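Local coordinates for protein methyltransferase (Geobacter sulfurreducens PCA, PDB 3C3P) that probably transfers a methyl group from S-adenosyl-L-methionine to an oxygen atom of a substrate that is not identified, at residues A[35-40]-A[65-70]; A[59-64]-A[85-90]; A[131-136]-A[157-162]. All coordinates share one frame; numbering follows the deposited sequence. Where two conformers were deposited one is given.

Interaction 1. Residues A[35-40]-A[65-70]; sequences RNIPIV and DGLGCA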
ATOM      1  N   ARG A  35      12.733  -1.409  27.386  1.00 47.09           N
ATOM      2  CA  ARG A  35      12.800  -2.865  27.455  0.50 46.73           C
ATOM      3  C   ARG A  35      13.619  -3.375  26.284  1.00 46.93           C
ATOM      4  O   ARG A  35      13.747  -4.589  26.069  1.00 46.82           O
ATOM      5  CB  ARG A  35      11.408  -3.507  27.429  0.50 46.30           C
ATOM      6  CG  ARG A  35      10.446  -3.071  28.534  0.50 45.88           C
ATOM      7  CD  ARG A  35       9.189  -3.930  28.488  0.50 45.51           C
ATOM      8  NE  ARG A  35       8.091  -3.413  29.299  0.50 45.15           N
ATOM      9  CZ  ARG A  35       6.947  -4.062  29.486  0.50 45.00           C
ATOM     10  NH1 ARG A  35       6.785  -5.265  28.963  0.50 44.65           N
ATOM     11  NH2 ARG A  35       5.983  -3.530  30.220  0.50 45.17           N
ATOM     12  N   ASN A  36      14.162  -2.412  25.552  1.00 46.87           N
ATOM     13  CA  ASN A  36      14.994  -2.642  24.368  1.00 46.61           C
ATOM     14  C   ASN A  36      14.292  -3.550  23.388  1.00 46.46           C
ATOM     15  O   ASN A  36      14.849  -4.553  22.942  1.00 46.94           O
ATOM     16  CB  ASN A  36      16.335  -3.259  24.762  1.00 46.76           C
ATOM     17  N   ILE A  37      13.056  -3.180  23.075  1.00 45.38           N
ATOM     18  CA  ILE A  37      12.199  -3.953  22.176  1.00 44.86           C
ATOM     19  C   ILE A  37      11.998  -3.290  20.812  1.00 44.48           C
ATOM     20  O   ILE A  37      11.593  -2.124  20.738  1.00 44.44           O
ATOM     21  CB  ILE A  37      10.804  -4.205  22.836  1.00 44.71           C
ATOM     22  CG1 ILE A  37      10.964  -5.023  24.123  1.00 44.72           C
ATOM     23  CG2 ILE A  37       9.863  -4.922  21.858  1.00 44.56           C
ATOM     24  CD1 ILE A  37       9.695  -5.177  24.934  1.00 44.54           C
ATOM     25  N   PRO A  38      12.335  -4.010  19.722  1.00 44.04           N
ATOM     26  CA  PRO A  38      12.094  -3.391  18.406  1.00 43.78           C
ATOM     27  C   PRO A  38      10.618  -3.374  18.066  1.00 42.47           C
ATOM     28  O   PRO A  38       9.922  -4.384  18.231  1.00 42.74           O
ATOM     29  CB  PRO A  38      12.856  -4.293  17.425  1.00 44.08           C
ATOM     30  CG  PRO A  38      13.165  -5.557  18.181  1.00 44.57           C
ATOM     31  CD  PRO A  38      13.168  -5.226  19.636  1.00 44.04           C
ATOM     32  N   ILE A  39      10.152  -2.202  17.656  1.00 40.44           N
ATOM     33  CA  ILE A  39       8.745  -2.018  17.252  1.00 40.04           C
ATOM     34  C   ILE A  39       8.615  -1.229  15.944  1.00 39.59           C
ATOM     35  O   ILE A  39       9.501  -0.477  15.530  1.00 39.99           O
ATOM     36  CB  ILE A  39       7.840  -1.340  18.361  1.00 39.70           C
ATOM     37  CG1 ILE A  39       8.228   0.126  18.604  1.00 39.37           C
ATOM     38  CG2 ILE A  39       7.836  -2.163  19.673  1.00 39.58           C
ATOM     39  CD1 ILE A  39       7.278   0.859  19.570  1.00 38.81           C
ATOM     40  N   VAL A  40       7.490  -1.471  15.295  1.00 38.90           N
ATOM     41  CA  VAL A  40       7.102  -0.803  14.053  1.00 38.51           C
ATOM     42  C   VAL A  40       7.097   0.729  14.207  1.00 36.88           C
ATOM     43  O   VAL A  40       6.413   1.217  15.089  1.00 36.05           O
ATOM     44  CB  VAL A  40       5.679  -1.341  13.594  1.00 39.57           C
ATOM     45  CG1 VAL A  40       4.942  -0.389  12.705  1.00 40.88           C
ATOM     46  CG2 VAL A  40       5.835  -2.729  12.941  1.00 40.51           C
ATOM     47  N   ASP A  65       4.876 -10.342  18.204  1.00 32.59           N
ATOM     48  CA  ASP A  65       4.556  -8.926  18.170  1.00 31.93           C
ATOM     49  C   ASP A  65       4.974  -8.198  19.443  1.00 32.11           C
ATOM     50  O   ASP A  65       4.292  -8.229  20.484  1.00 30.92           O
ATOM     51  CB  ASP A  65       3.050  -8.767  17.893  1.00 31.80           C
ATOM     52  CG  ASP A  65       2.651  -7.347  17.566  1.00 31.65           C
ATOM     53  OD1 ASP A  65       3.532  -6.532  17.226  1.00 31.71           O
ATOM     54  OD2 ASP A  65       1.437  -7.042  17.606  1.00 30.25           O
ATOM     55  N   GLY A  66       6.135  -7.558  19.322  1.00 31.26           N
ATOM     56  CA  GLY A  66       6.717  -6.759  20.377  1.00 31.82           C
ATOM     57  C   GLY A  66       5.745  -5.680  20.827  1.00 31.18           C
ATOM     58  O   GLY A  66       5.346  -4.787  20.052  1.00 30.00           O
ATOM     59  N   LEU A  67       5.364  -5.819  22.097  1.00 31.46           N
ATOM     60  CA  LEU A  67       4.447  -4.922  22.798  1.00 31.70           C
ATOM     61  C   LEU A  67       3.070  -4.837  22.159  1.00 30.81           C
ATOM     62  O   LEU A  67       2.268  -3.985  22.531  1.00 31.19           O
ATOM     63  CB  LEU A  67       5.035  -3.507  22.910  1.00 31.61           C
ATOM     64  CG  LEU A  67       6.363  -3.334  23.639  1.00 32.10           C
ATOM     65  CD1 LEU A  67       6.710  -1.864  23.615  1.00 31.83           C
ATOM     66  CD2 LEU A  67       6.324  -3.857  25.070  1.00 31.71           C
ATOM     67  N   GLY A  68       2.783  -5.756  21.253  1.00 29.78           N
ATOM     68  CA  GLY A  68       1.499  -5.752  20.552  1.00 30.72           C
ATOM     69  C   GLY A  68       1.388  -4.544  19.626  1.00 31.68           C
ATOM     70  O   GLY A  68       0.301  -4.104  19.259  1.00 31.33           O
ATOM     71  N   CYS A  69       2.530  -4.027  19.218  1.00 32.82           N
ATOM     72  CA  CYS A  69       2.529  -2.838  18.358  1.00 34.82           C
ATOM     73  C   CYS A  69       1.805  -3.023  17.013  1.00 32.94           C
ATOM     74  O   CYS A  69       0.998  -2.187  16.602  1.00 32.48           O
ATOM     75  CB  CYS A  69       3.953  -2.348  18.110  1.00 37.19           C
ATOM     76  SG  CYS A  69       4.001  -0.844  17.128  1.00 42.99           S
ATOM     77  N   ALA A  70       2.107  -4.114  16.326  1.00 31.65           N
ATOM     78  CA  ALA A  70       1.487  -4.397  15.021  1.00 30.83           C
ATOM     79  C   ALA A  70      -0.006  -4.626  15.180  1.00 31.05           C
ATOM     80  O   ALA A  70      -0.833  -4.117  14.419  1.00 31.61           O
ATOM     81  CB  ALA A  70       2.153  -5.634  14.349  1.00 29.61           C
TER

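Interaction 2. Residues A[59-64]-A[85-90]; sequences LVVVPG and VMIDPD. With EDO (1,2-ethanediol), chain I; EDO (1,2-ethanediol), chain J.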
ATOM      1  N   LEU A  59      -9.902 -11.658   9.069  1.00 30.91           N
ATOM      2  CA  LEU A  59      -8.854 -12.261   9.915  1.00 29.90           C
ATOM      3  C   LEU A  59      -7.430 -11.829   9.583  1.00 29.32           C
ATOM      4  O   LEU A  59      -6.930 -11.940   8.471  1.00 27.92           O
ATOM      5  CB  LEU A  59      -8.937 -13.807   9.869  1.00 29.81           C
ATOM      6  CG  LEU A  59      -7.941 -14.636  10.712  1.00 30.33           C
ATOM      7  CD1 LEU A  59      -8.069 -14.287  12.214  1.00 30.49           C
ATOM      8  CD2 LEU A  59      -8.083 -16.153  10.500  1.00 30.11           C
ATOM      9  N   VAL A  60      -6.820 -11.299  10.616  1.00 29.34           N
ATOM     10  CA  VAL A  60      -5.446 -10.847  10.607  1.00 28.91           C
ATOM     11  C   VAL A  60      -4.711 -11.645  11.656  1.00 27.79           C
ATOM     12  O   VAL A  60      -5.123 -11.691  12.817  1.00 30.01           O
ATOM     13  CB  VAL A  60      -5.298  -9.333  10.962  1.00 28.01           C
ATOM     14  CG1 VAL A  60      -3.803  -8.934  10.987  1.00 27.61           C
ATOM     15  CG2 VAL A  60      -6.120  -8.441  10.006  1.00 28.52           C
ATOM     16  N   VAL A  61      -3.603 -12.233  11.236  1.00 28.61           N
ATOM     17  CA  VAL A  61      -2.742 -13.035  12.100  1.00 28.72           C
ATOM     18  C   VAL A  61      -1.331 -12.408  12.194  1.00 29.65           C
ATOM     19  O   VAL A  61      -0.680 -12.074  11.198  1.00 29.38           O
ATOM     20  CB  VAL A  61      -2.742 -14.519  11.643  1.00 28.21           C
ATOM     21  CG1 VAL A  61      -1.801 -15.382  12.521  1.00 27.90           C
ATOM     22  CG2 VAL A  61      -4.209 -15.055  11.662  1.00 26.99           C
ATOM     23  N   VAL A  62      -0.921 -12.209  13.447  1.00 29.31           N
ATOM     24  CA  VAL A  62       0.347 -11.591  13.799  1.00 29.54           C
ATOM     25  C   VAL A  62       1.182 -12.531  14.665  1.00 31.29           C
ATOM     26  O   VAL A  62       1.030 -12.545  15.884  1.00 30.89           O
ATOM     27  CB  VAL A  62       0.088 -10.289  14.586  1.00 28.93           C
ATOM     28  CG1 VAL A  62       1.375  -9.542  14.815  1.00 28.61           C
ATOM     29  CG2 VAL A  62      -0.931  -9.419  13.834  1.00 28.75           C
ATOM     30  N   PRO A  63       2.033 -13.360  14.036  1.00 31.80           N
ATOM     31  CA  PRO A  63       2.875 -14.278  14.796  1.00 32.69           C
ATOM     32  C   PRO A  63       4.144 -13.603  15.246  1.00 32.22           C
ATOM     33  O   PRO A  63       5.076 -13.477  14.469  1.00 33.14           O
ATOM     34  CB  PRO A  63       3.200 -15.401  13.795  1.00 33.06           C
ATOM     35  CG  PRO A  63       2.654 -14.972  12.469  1.00 33.13           C
ATOM     36  CD  PRO A  63       2.114 -13.582  12.583  1.00 33.25           C
ATOM     37  N   GLY A  64       4.152 -13.223  16.520  1.00 31.54           N
ATOM     38  CA  GLY A  64       5.256 -12.504  17.160  1.00 31.45           C
ATOM     39  C   GLY A  64       4.948 -11.014  17.066  1.00 31.81           C
ATOM     40  O   GLY A  64       4.761 -10.471  15.990  1.00 31.48           O
ATOM     41  N   VAL A  85      -5.519 -11.980  15.532  1.00 30.51           N
ATOM     42  CA  VAL A  85      -4.994 -13.057  16.357  1.00 30.71           C
ATOM     43  C   VAL A  85      -3.498 -12.813  16.496  1.00 31.51           C
ATOM     44  O   VAL A  85      -2.727 -12.873  15.531  1.00 30.27           O
ATOM     45  CB  VAL A  85      -5.228 -14.451  15.754  1.00 30.41           C
ATOM     46  CG1 VAL A  85      -4.642 -15.524  16.680  1.00 30.52           C
ATOM     47  CG2 VAL A  85      -6.718 -14.702  15.499  1.00 30.20           C
HETATM   48  N   MSE A  86      -3.116 -12.519  17.720  1.00 31.68           N
HETATM   49  CA  MSE A  86      -1.740 -12.232  18.075  1.00 32.72           C
HETATM   50  C   MSE A  86      -1.187 -13.309  18.989  1.00 32.54           C
HETATM   51  O   MSE A  86      -1.810 -13.692  19.991  1.00 30.64           O
HETATM   52  CB  MSE A  86      -1.717 -10.852  18.735  1.00 34.09           C
HETATM   53  CG  MSE A  86      -0.386 -10.258  19.243  1.00 36.10           C
HETATM   54 SE   MSE A  86       0.495 -11.084  20.778  0.75 38.33          SE
HETATM   55  CE  MSE A  86       1.452  -9.492  21.412  1.00 36.58           C
ATOM     56  N   ILE A  87      -0.026 -13.816  18.579  1.00 32.63           N
ATOM     57  CA  ILE A  87       0.707 -14.857  19.309  1.00 32.65           C
ATOM     58  C   ILE A  87       2.144 -14.394  19.580  1.00 32.07           C
ATOM     59  O   ILE A  87       2.831 -13.873  18.710  1.00 30.23           O
ATOM     60  CB  ILE A  87       0.752 -16.239  18.576  1.00 33.59           C
ATOM     61  CG1 ILE A  87      -0.625 -16.721  18.125  1.00 34.12           C
ATOM     62  CG2 ILE A  87       1.405 -17.317  19.443  1.00 33.88           C
ATOM     63  CD1 ILE A  87      -1.023 -16.195  16.770  1.00 34.73           C
ATOM     64  N   ASP A  88       2.572 -14.558  20.819  1.00 31.54           N
ATOM     65  CA  ASP A  88       3.926 -14.163  21.206  1.00 31.27           C
ATOM     66  C   ASP A  88       4.453 -15.039  22.356  1.00 32.23           C
ATOM     67  O   ASP A  88       3.723 -15.373  23.303  1.00 31.70           O
ATOM     68  CB  ASP A  88       3.967 -12.661  21.543  1.00 30.72           C
ATOM     69  CG  ASP A  88       5.393 -12.116  21.646  1.00 30.52           C
ATOM     70  OD1 ASP A  88       5.828 -11.516  20.631  1.00 31.50           O
ATOM     71  OD2 ASP A  88       6.105 -12.347  22.660  1.00 28.84           O
ATOM     72  N   PRO A  89       5.734 -15.421  22.279  1.00 32.69           N
ATOM     73  CA  PRO A  89       6.202 -16.283  23.355  1.00 32.41           C
ATOM     74  C   PRO A  89       6.380 -15.567  24.678  1.00 32.83           C
ATOM     75  O   PRO A  89       6.361 -16.201  25.737  1.00 32.81           O
ATOM     76  CB  PRO A  89       7.555 -16.795  22.826  1.00 32.56           C
ATOM     77  CG  PRO A  89       7.962 -15.863  21.791  1.00 32.62           C
ATOM     78  CD  PRO A  89       6.710 -15.308  21.187  1.00 32.34           C
ATOM     79  N   ASP A  90       6.485 -14.250  24.636  1.00 32.57           N
ATOM     80  CA  ASP A  90       6.704 -13.502  25.885  1.00 33.18           C
ATOM     81  C   ASP A  90       5.396 -13.016  26.518  1.00 32.62           C
ATOM     82  O   ASP A  90       4.574 -12.350  25.884  1.00 31.61           O
ATOM     83  CB  ASP A  90       7.675 -12.342  25.644  1.00 33.89           C
ATOM     84  CG  ASP A  90       8.150 -11.701  26.939  1.00 34.52           C
ATOM     85  OD1 ASP A  90       7.823 -12.218  28.019  1.00 34.34           O
ATOM     86  OD2 ASP A  90       8.865 -10.684  26.874  1.00 35.54           O
TER
HETATM   87  C1  EDO I 215       8.703 -11.940  18.088  1.00 64.24           C
HETATM   88  O1  EDO I 215       8.565 -13.299  17.663  1.00 64.39           O
HETATM   89  C2  EDO I 215       8.860 -11.932  19.605  1.00 64.23           C
HETATM   90  O2  EDO I 215       8.345 -10.718  20.161  1.00 63.71           O
HETATM   91  C1  EDO J 216      11.767 -11.658  30.504  1.00 88.77           C
HETATM   92  O1  EDO J 216      12.056 -12.918  31.120  1.00 88.82           O
HETATM   93  C2  EDO J 216      10.330 -11.660  29.995  1.00 88.77           C
HETATM   94  O2  EDO J 216      10.098 -10.476  29.226  1.00 88.63           O

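Interaction 3. Residues A[131-136]-A[157-162]; sequences FMDCDV and IAVNAL. With EDO (1,2-ethanediol), chain K.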
ATOM      1  N   PHE A 131       0.899 -11.018   8.971  1.00 29.21           N
ATOM      2  CA  PHE A 131       1.976 -10.093   9.308  1.00 30.42           C
ATOM      3  C   PHE A 131       3.222 -10.885   9.639  1.00 33.26           C
ATOM      4  O   PHE A 131       3.153 -11.924  10.305  1.00 34.25           O
ATOM      5  CB  PHE A 131       1.601  -9.188  10.479  1.00 31.18           C
ATOM      6  CG  PHE A 131       2.686  -8.217  10.871  1.00 32.00           C
ATOM      7  CD1 PHE A 131       2.794  -6.980  10.238  1.00 32.80           C
ATOM      8  CD2 PHE A 131       3.593  -8.532  11.862  1.00 32.64           C
ATOM      9  CE1 PHE A 131       3.783  -6.069  10.616  1.00 32.76           C
ATOM     10  CE2 PHE A 131       4.600  -7.619  12.235  1.00 31.84           C
ATOM     11  CZ  PHE A 131       4.681  -6.402  11.606  1.00 32.31           C
HETATM   12  N   MSE A 132       4.351 -10.383   9.164  1.00 32.95           N
HETATM   13  CA  MSE A 132       5.592 -11.063   9.375  1.00 36.33           C
HETATM   14  C   MSE A 132       6.796 -10.137   9.591  1.00 35.72           C
HETATM   15  O   MSE A 132       6.876  -9.072   8.998  1.00 34.94           O
HETATM   16  CB  MSE A 132       5.815 -11.819   8.083  1.00 37.87           C
HETATM   17  CG  MSE A 132       6.362 -13.091   8.303  1.00 39.37           C
HETATM   18 SE   MSE A 132       7.013 -13.709   6.626  0.75 40.08          SE
HETATM   19  CE  MSE A 132       5.331 -13.724   5.592  1.00 30.27           C
ATOM     20  N   ASP A 133       7.705 -10.558  10.470  1.00 36.61           N
ATOM     21  CA  ASP A 133       8.969  -9.830  10.748  1.00 36.62           C
ATOM     22  C   ASP A 133      10.162 -10.631  10.180  1.00 36.30           C
ATOM     23  O   ASP A 133      10.514 -11.710  10.651  1.00 35.55           O
ATOM     24  CB  ASP A 133       9.143  -9.547  12.240  1.00 38.54           C
ATOM     25  CG  ASP A 133      10.366  -8.671  12.545  1.00 39.64           C
ATOM     26  OD1 ASP A 133      11.243  -8.478  11.662  1.00 39.81           O
ATOM     27  OD2 ASP A 133      10.456  -8.186  13.694  1.00 41.56           O
ATOM     28  N   CYS A 134      10.763 -10.072   9.145  1.00 37.27           N
ATOM     29  CA  CYS A 134      11.883 -10.713   8.468  1.00 38.94           C
ATOM     30  C   CYS A 134      13.115 -10.896   9.325  1.00 39.00           C
ATOM     31  O   CYS A 134      14.001 -11.660   8.944  1.00 39.04           O
ATOM     32  CB  CYS A 134      12.281  -9.956   7.194  1.00 39.02           C
ATOM     33  SG  CYS A 134      11.017  -9.983   5.907  1.00 40.27           S
ATOM     34  N   ASP A 135      13.184 -10.214  10.462  1.00 39.74           N
ATOM     35  CA  ASP A 135      14.326 -10.333  11.390  0.50 39.84           C
ATOM     36  C   ASP A 135      14.239 -11.567  12.242  1.00 40.49           C
ATOM     37  O   ASP A 135      15.235 -12.078  12.739  1.00 41.11           O
ATOM     38  CB  ASP A 135      14.391  -9.166  12.378  0.50 39.40           C
ATOM     39  CG  ASP A 135      14.883  -7.905  11.758  0.50 38.82           C
ATOM     40  OD1 ASP A 135      15.447  -7.971  10.653  0.50 38.84           O
ATOM     41  OD2 ASP A 135      14.760  -6.857  12.411  0.50 38.28           O
ATOM     42  N   VAL A 136      13.014 -12.037  12.401  1.00 40.67           N
ATOM     43  CA  VAL A 136      12.706 -13.187  13.245  1.00 41.07           C
ATOM     44  C   VAL A 136      12.458 -14.483  12.515  1.00 41.44           C
ATOM     45  O   VAL A 136      12.734 -15.564  13.041  1.00 41.24           O
ATOM     46  CB  VAL A 136      11.431 -12.914  14.080  1.00 41.56           C
ATOM     47  CG1 VAL A 136      11.088 -14.123  14.943  1.00 41.58           C
ATOM     48  CG2 VAL A 136      11.610 -11.689  14.936  1.00 41.88           C
ATOM     49  N   ILE A 157       2.334  -9.183   4.627  1.00 28.30           N
ATOM     50  CA  ILE A 157       3.020  -7.916   5.009  1.00 28.90           C
ATOM     51  C   ILE A 157       4.225  -8.331   5.864  1.00 29.32           C
ATOM     52  O   ILE A 157       4.079  -8.825   6.995  1.00 31.44           O
ATOM     53  CB  ILE A 157       2.141  -6.904   5.764  1.00 29.30           C
ATOM     54  CG1 ILE A 157       0.856  -6.592   4.979  1.00 28.96           C
ATOM     55  CG2 ILE A 157       2.963  -5.623   6.042  1.00 28.78           C
ATOM     56  CD1 ILE A 157      -0.117  -5.667   5.696  1.00 29.52           C
ATOM     57  N   ALA A 158       5.405  -8.149   5.296  1.00 28.29           N
ATOM     58  CA  ALA A 158       6.686  -8.523   5.930  1.00 28.24           C
ATOM     59  C   ALA A 158       7.531  -7.295   6.164  1.00 29.43           C
ATOM     60  O   ALA A 158       7.940  -6.603   5.222  1.00 30.16           O
ATOM     61  CB  ALA A 158       7.434  -9.552   5.071  1.00 28.19           C
ATOM     62  N   VAL A 159       7.784  -7.015   7.435  1.00 28.73           N
ATOM     63  CA  VAL A 159       8.559  -5.841   7.802  1.00 28.16           C
ATOM     64  C   VAL A 159      10.035  -6.182   7.906  1.00 29.55           C
ATOM     65  O   VAL A 159      10.438  -7.361   7.856  1.00 30.51           O
ATOM     66  CB  VAL A 159       8.038  -5.153   9.093  1.00 28.32           C
ATOM     67  CG1 VAL A 159       6.596  -4.607   8.857  1.00 27.80           C
ATOM     68  CG2 VAL A 159       8.132  -6.074  10.338  1.00 28.08           C
ATOM     69  N   ASN A 160      10.820  -5.130   8.060  1.00 29.91           N
ATOM     70  CA  ASN A 160      12.302  -5.235   8.162  1.00 30.80           C
ATOM     71  C   ASN A 160      12.858  -5.995   6.968  1.00 29.25           C
ATOM     72  O   ASN A 160      13.791  -6.793   7.068  1.00 30.40           O
ATOM     73  CB  ASN A 160      12.723  -5.884   9.478  1.00 32.07           C
ATOM     74  CG  ASN A 160      12.217  -5.120  10.668  1.00 33.74           C
ATOM     75  OD1 ASN A 160      12.138  -3.899  10.632  1.00 34.50           O
ATOM     76  ND2 ASN A 160      11.848  -5.834  11.725  1.00 35.45           N
ATOM     77  N   ALA A 161      12.253  -5.715   5.825  1.00 29.04           N
ATOM     78  CA  ALA A 161      12.605  -6.329   4.530  1.00 29.60           C
ATOM     79  C   ALA A 161      13.900  -5.824   3.843  1.00 29.88           C
ATOM     80  O   ALA A 161      14.485  -6.556   3.049  1.00 30.47           O
ATOM     81  CB  ALA A 161      11.450  -6.227   3.564  1.00 28.72           C
ATOM     82  N   LEU A 162      14.325  -4.593   4.148  1.00 29.25           N
ATOM     83  CA  LEU A 162      15.532  -3.988   3.548  1.00 30.31           C
ATOM     84  C   LEU A 162      16.656  -3.833   4.544  1.00 31.61           C
ATOM     85  O   LEU A 162      17.825  -3.831   4.180  1.00 31.43           O
ATOM     86  CB  LEU A 162      15.221  -2.646   2.859  1.00 29.78           C
ATOM     87  CG  LEU A 162      14.330  -2.797   1.625  1.00 30.18           C
ATOM     88  CD1 LEU A 162      13.957  -1.443   1.078  1.00 31.19           C
ATOM     89  CD2 LEU A 162      15.010  -3.708   0.547  1.00 30.63           C
TER
HETATM   90  C1  EDO K 217      16.904  -8.393   7.832  1.00 55.14           C
HETATM   91  O1  EDO K 217      15.528  -8.232   8.207  1.00 53.56           O
HETATM   92  C2  EDO K 217      17.315  -7.531   6.635  1.00 55.25           C
HETATM   93  O2  EDO K 217      16.278  -7.537   5.651  1.00 55.58           O

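Interaction 1. Residues A[35-40]-A[65-70]
Residues 35-40, linking helix 23-34 to helix 42-55, lie across the turn 65-70 and meet it mainly through apolar side chains; no hydrogen bond crosses. Leu-67 has the largest share. Its CG stands beside the backbone N, anti to the carbonyl carbon (chi1 -60°), and the fork splits its neighbours: Leu-67 CD2 meets Ile-37 CD1 at 3.6 Å, and Leu-67 CD1 faces Ile-39 CG2 at 4.1 Å. An alanine here would remove both methyl branches and would probably loosen the hold on Ile-37 and Ile-39. Arg-35, extended from CG to NE, lays one face of its guanidinium over Leu-67 CD2. Ile-39 holds CG1 in the crowded position between N and carbonyl carbon (chi1 68°), which sets CG2 against Gly-66 O at 3.6 Å; its CB packs on Cys-69 CB at 4.0 Å. Gly-66 fits because a CB there would run into Ile-37 CG2. Cys-69 SG, anti to its own N, reaches Val-40 CB at 3.9 Å. The turn passes from strand 59-63 into helix 69-75, the glycine-rich turn after the first strand of a Rossmann-like methyltransferase fold; Met-28 and Ala-32 of helix 23-34 pack on Leu-67, and Phe-131 of strand 127-133 touches Val-40 and Ala-70.

Interaction 2. Residues A[59-64]-A[85-90]
Strands 59-63 and 85-88 run side by side in parallel, and four backbone hydrogen bonds pass back and forth between them. Val-60 O takes the N-H of Val-85 at 2.8 Å, and Val-85 O takes that of Val-62 almost straight, at 174°. Ile-87 N then gives a longer bond to Val-62 O, 3.2 Å, arriving above the carbonyl plane. The last and shortest, Gly-64 N to Ile-87 O at 2.6 Å, is also the most bent, 143°. Pro-63 has no N-H to offer. Val-61 bonds the other way, to the backbone of Ile-129 and Phe-131 in strand 127-133. Side chains add less: Leu-59 CD1 touches Val-85 CG2 at 3.6 Å.

Asp-88, at the strand end, has both carboxylate oxygens occupied. OD2 receives the backbone N of Asp-90 at 2.8 Å on its anti lone pair, an Asx turn, and also Asn-93 ND2. OD1 accepts from Asp-65 N and from O2 of an ethanediol at 2.7 Å. An acid ending the second strand is a common ribose-binding feature of Rossmann-like methyltransferases, so the diol, probably from the crystallisation liquor, may mark part of the cofactor pocket.

This is a beta-alpha-beta crossover through helix 69-75, whose Ala-70 and Ser-71 cover Val-62. On the other face helix 117-121 packs against Val-61, Pro-63 and Ile-87, while strand 127-133 flanks strand 59-63 in the sheet.

Interaction 3. Residues A[131-136]-A[157-162]
Two parallel strands, 131-133 and 157-159, pack tightly and then part into a polar cluster made by the last strand residue, Asp-133, and the loop residues Asp-135 and Asn-160. In the strand part, Met-132 is bonded through both its backbone N and its backbone O: the N donates to Ile-157 O, and the O accepts from Val-159 N at 2.7 Å. The Phe-131 ring, with CG anti to the backbone N (chi1 180°), swings across to Val-159, whose CG1 lies 3.6 Å from Phe-131 CE1; the two side chains cross at about a right angle. Ile-157 lies on the same face as Phe-131, and Leu-48 of helix 42-55 touches both. On the opposite face, Ala-158 CB meets Cys-134 SG at 3.7 Å. Cys-134 N extends the pairing to Val-159 O, from above the carbonyl plane.

Beyond this the contact becomes polar and partly exposed. Asn-160, in a left-handed backbone conformation, sends ND2 to Asp-133 OD1 at 2.7 Å. That oxygen is met from above the carboxylate plane and also receives Asp-135 N at 2.9 Å, closing an Asx turn, so two donors hold it. Asn-160 OD1 accepts from Asn-201 ND2. Asp-135 OD2 takes Gly-165 N. On this looser side an ethanediol, probably from the crystallisation liquor, donates through O2 to Asn-160 O at 3.0 Å, while its O1 is 2.5 Å from both Asp-135 OD1 and Asn-160 O.

Asp-133, Asp-135 and Asn-160 gather two carboxylates around one amide at the strand ends. Their closeness would probably raise the proton affinity of the acids, partly offset by the N-H donors and a long, weak ion pair of Arg-164 with Asp-135 OD1. The site resembles the place where related O-methyltransferases bind a metal, but Val-159 precedes the asparagine where they have an acid, and no metal is modelled.

In the fold
The contacts adjoin at one mixed sheet, whose strands 83-88, 59-63, 127-133 and 154-159 run parallel. Interactions 2 and 3 meet where strands 59-63 and 127-133 are neighbours, with Val-61 O 2.9 Å from Phe-131 N, a probable hydrogen bond. Segment 65-70 of interaction 1 follows strand 59-63 and joins interaction 2 where Asp-65 N sits 2.9 Å from Asp-88 OD1. Phe-131 links interactions 1 and 3, with CE2 3.8 Å from Ala-70 CB. Centres of the contacts are 12 to 14 Å apart. The turn, Asp-88 and the acidic loop of interaction 3 all lie at the carboxy-terminal ends of the parallel strands, where Rossmann-like methyltransferases usually place cofactor and substrate; ethanediol, not cofactor, is bound there in this model.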